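Local coordinates for protein pyridoxal kinase (Entamoeba histolytica, PDB 4S1H) that probably phosphorylates pyridoxal at the expense of ATP to give pyridoxal 5'-phosphate, and binds ADP and magnesium ions, at residues Ile24-Phe29 and Ser33-Thr38. Numbering follows the deposited sequence.
Sequences IILDSF and SIFVLT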
loop_
_atom_site.group_PDB
_atom_site.type_symbol
_atom_site.label_atom_id
_atom_site.label_comp_id
_atom_site.label_asym_id
_atom_site.label_seq_id
_atom_site.Cartn_x
_atom_site.Cartn_y
_atom_site.Cartn_z
ATOM N N ILE A 24 -3.268 -4.492 0.352
ATOM C CA ILE A 24 -4.559 -4.772 -0.224
ATOM C C ILE A 24 -5.346 -5.709 0.696
ATOM O O ILE A 24 -6.527 -5.486 0.963
ATOM C CB ILE A 24 -4.426 -5.401 -1.627
ATOM C CG1 ILE A 24 -3.865 -4.364 -2.600
ATOM C CG2 ILE A 24 -5.776 -5.925 -2.130
ATOM C CD1 ILE A 24 -3.290 -4.982 -3.865
ATOM N N ILE A 25 -4.686 -6.767 1.164
ATOM C CA ILE A 25 -5.378 -7.802 1.927
ATOM C C ILE A 25 -5.725 -7.305 3.344
ATOM O O ILE A 25 -6.880 -7.392 3.771
ATOM C CB ILE A 25 -4.594 -9.130 1.937
ATOM C CG1 ILE A 25 -4.480 -9.611 0.496
ATOM C CG2 ILE A 25 -5.295 -10.133 2.837
ATOM C CD1 ILE A 25 -3.384 -10.635 0.248
ATOM N N LEU A 26 -4.732 -6.821 4.067
ATOM C CA LEU A 26 -4.952 -6.324 5.442
ATOM C C LEU A 26 -5.898 -5.124 5.456
ATOM O O LEU A 26 -6.774 -5.046 6.333
ATOM C CB LEU A 26 -3.633 -6.006 6.133
ATOM C CG LEU A 26 -2.764 -7.215 6.480
ATOM C CD1 LEU A 26 -1.335 -6.833 6.826
ATOM C CD2 LEU A 26 -3.367 -8.045 7.606
ATOM N N ASP A 27 -5.779 -4.234 4.483
ATOM C CA ASP A 27 -6.782 -3.136 4.365
ATOM C C ASP A 27 -8.218 -3.708 4.182
ATOM O O ASP A 27 -9.166 -3.267 4.849
ATOM C CB ASP A 27 -6.473 -2.126 3.217
ATOM C CG ASP A 27 -5.157 -1.299 3.423
ATOM O OD1 ASP A 27 -4.541 -1.296 4.522
ATOM O OD2 ASP A 27 -4.707 -0.643 2.430
ATOM N N SER A 28 -8.391 -4.709 3.318
ATOM C CA SER A 28 -9.711 -5.269 3.062
ATOM C C SER A 28 -10.303 -5.995 4.289
ATOM O O SER A 28 -11.505 -6.044 4.457
ATOM C CB SER A 28 -9.716 -6.191 1.827
ATOM O OG SER A 28 -10.085 -7.516 2.170
ATOM N N PHE A 29 -9.433 -6.510 5.154
ATOM C CA PHE A 29 -9.858 -7.129 6.423
ATOM C C PHE A 29 -9.974 -6.098 7.548
ATOM O O PHE A 29 -10.328 -6.460 8.649
ATOM C CB PHE A 29 -8.876 -8.253 6.866
ATOM C CG PHE A 29 -9.139 -9.621 6.265
ATOM C CD1 PHE A 29 -8.660 -9.960 5.019
ATOM C CD2 PHE A 29 -9.832 -10.611 6.995
ATOM C CE1 PHE A 29 -8.893 -11.208 4.477
ATOM C CE2 PHE A 29 -10.065 -11.874 6.459
ATOM C CZ PHE A 29 -9.595 -12.175 5.190
ATOM N N SER A 33 -2.385 -1.749 10.163
ATOM C CA SER A 33 -1.028 -2.298 10.012
ATOM C C SER A 33 -0.008 -1.231 9.622
ATOM O O SER A 33 -0.368 -0.220 9.009
ATOM C CB SER A 33 -1.046 -3.385 8.954
ATOM O OG SER A 33 -2.026 -4.362 9.281
ATOM N N ILE A 34 1.232 -1.471 10.013
ATOM C CA ILE A 34 2.379 -0.705 9.598
ATOM C C ILE A 34 3.063 -1.480 8.469
ATOM O O ILE A 34 3.363 -2.665 8.627
ATOM C CB ILE A 34 3.369 -0.516 10.767
ATOM C CG1 ILE A 34 2.702 0.165 11.969
ATOM C CG2 ILE A 34 4.599 0.241 10.297
ATOM C CD1 ILE A 34 3.553 0.117 13.233
ATOM N N PHE A 35 3.333 -0.802 7.357
ATOM C CA PHE A 35 3.975 -1.404 6.191
ATOM C C PHE A 35 5.330 -0.750 5.935
ATOM O O PHE A 35 5.419 0.331 5.305
ATOM C CB PHE A 35 3.090 -1.327 4.946
ATOM C CG PHE A 35 1.739 -1.947 5.115
ATOM C CD1 PHE A 35 0.661 -1.212 5.633
ATOM C CD2 PHE A 35 1.525 -3.285 4.778
ATOM C CE1 PHE A 35 -0.594 -1.802 5.787
ATOM C CE2 PHE A 35 0.257 -3.841 4.909
ATOM C CZ PHE A 35 -0.783 -3.125 5.447
ATOM N N VAL A 36 6.380 -1.336 6.480
ATOM C CA VAL A 36 7.718 -0.872 6.273
ATOM C C VAL A 36 8.251 -1.545 5.013
ATOM O O VAL A 36 8.247 -2.755 4.880
ATOM C CB VAL A 36 8.641 -1.146 7.475
ATOM C CG1 VAL A 36 10.056 -0.690 7.164
ATOM C CG2 VAL A 36 8.092 -0.469 8.716
ATOM N N LEU A 37 8.712 -0.773 4.069
ATOM C CA LEU A 37 9.194 -1.295 2.772
ATOM C C LEU A 37 10.676 -1.668 2.786
ATOM O O LEU A 37 11.506 -1.031 3.419
ATOM C CB LEU A 37 8.934 -0.265 1.658
ATOM C CG LEU A 37 7.527 0.352 1.666
ATOM C CD1 LEU A 37 7.416 1.283 0.459
ATOM C CD2 LEU A 37 6.406 -0.676 1.707
ATOM N N THR A 38 11.017 -2.741 2.082
ATOM C CA THR A 38 12.416 -3.120 1.906
ATOM C C THR A 38 12.950 -2.830 0.485
ATOM O O THR A 38 14.160 -2.955 0.242
ATOM C CB THR A 38 12.646 -4.622 2.146
ATOM O OG1 THR A 38 11.868 -5.359 1.208
ATOM C CG2 THR A 38 12.216 -5.011 3.533
#
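Leu-26 carries the apolar part of this contact, one of its methyls touching both Phe-35 and Ser-33 of the strand. Its CD1 lies 3.9 Å from CE2 of Phe-35, at the outer end of the ring, while CB of Leu-26 sits 4.1 Å from CZ of the same ring; the leucine thus lies obliquely across the end of the phenyl group. CG of Leu-26 stands beside its own backbone N and anti to the carbonyl carbon (chi1 -69°), which carries the branch out toward the strand. CD1 also touches the hydroxyl of Ser-33, 3.6 Å from OG, a van der Waals contact; that OG is hydrogen-bonded to the carbonyl of Ile-31, in the short connection between helix and strand. The CA atoms of Leu-26 and Ser-33 approach to 7.2 Å near this connection.

Helix 18-28 and strand 33-41 are the second and third elements of a beta-alpha-beta unit that begins with strand 5-9, in the ribokinase-like fold. The helix packs on the mixed central sheet, its segment running nearly antiparallel to the strand segment (167°) with the axes 10.0 Å apart. Phe-35 points from the strand toward the helix, also touching Met-23 and Asn-19, about one and two turns before Leu-26, and Ser-226 of helix 216-229 touches Leu-26 from outside the unit.

The polar contribution comes from Asp-27. Its OD1 approaches CE1 of Phe-35 at 4.2 Å, with the carboxylate plane almost perpendicular to the ring (85°). The main partner of this buried oxygen is Arg-20 of the second subunit, in a salt bridge that probably favours the charged carboxylate. Arg-20 of that subunit also packs on Phe-35, whose carbonyl O accepts a hydrogen bond from Tyr-11 OH of the second subunit, placing the contact at the dimer interface.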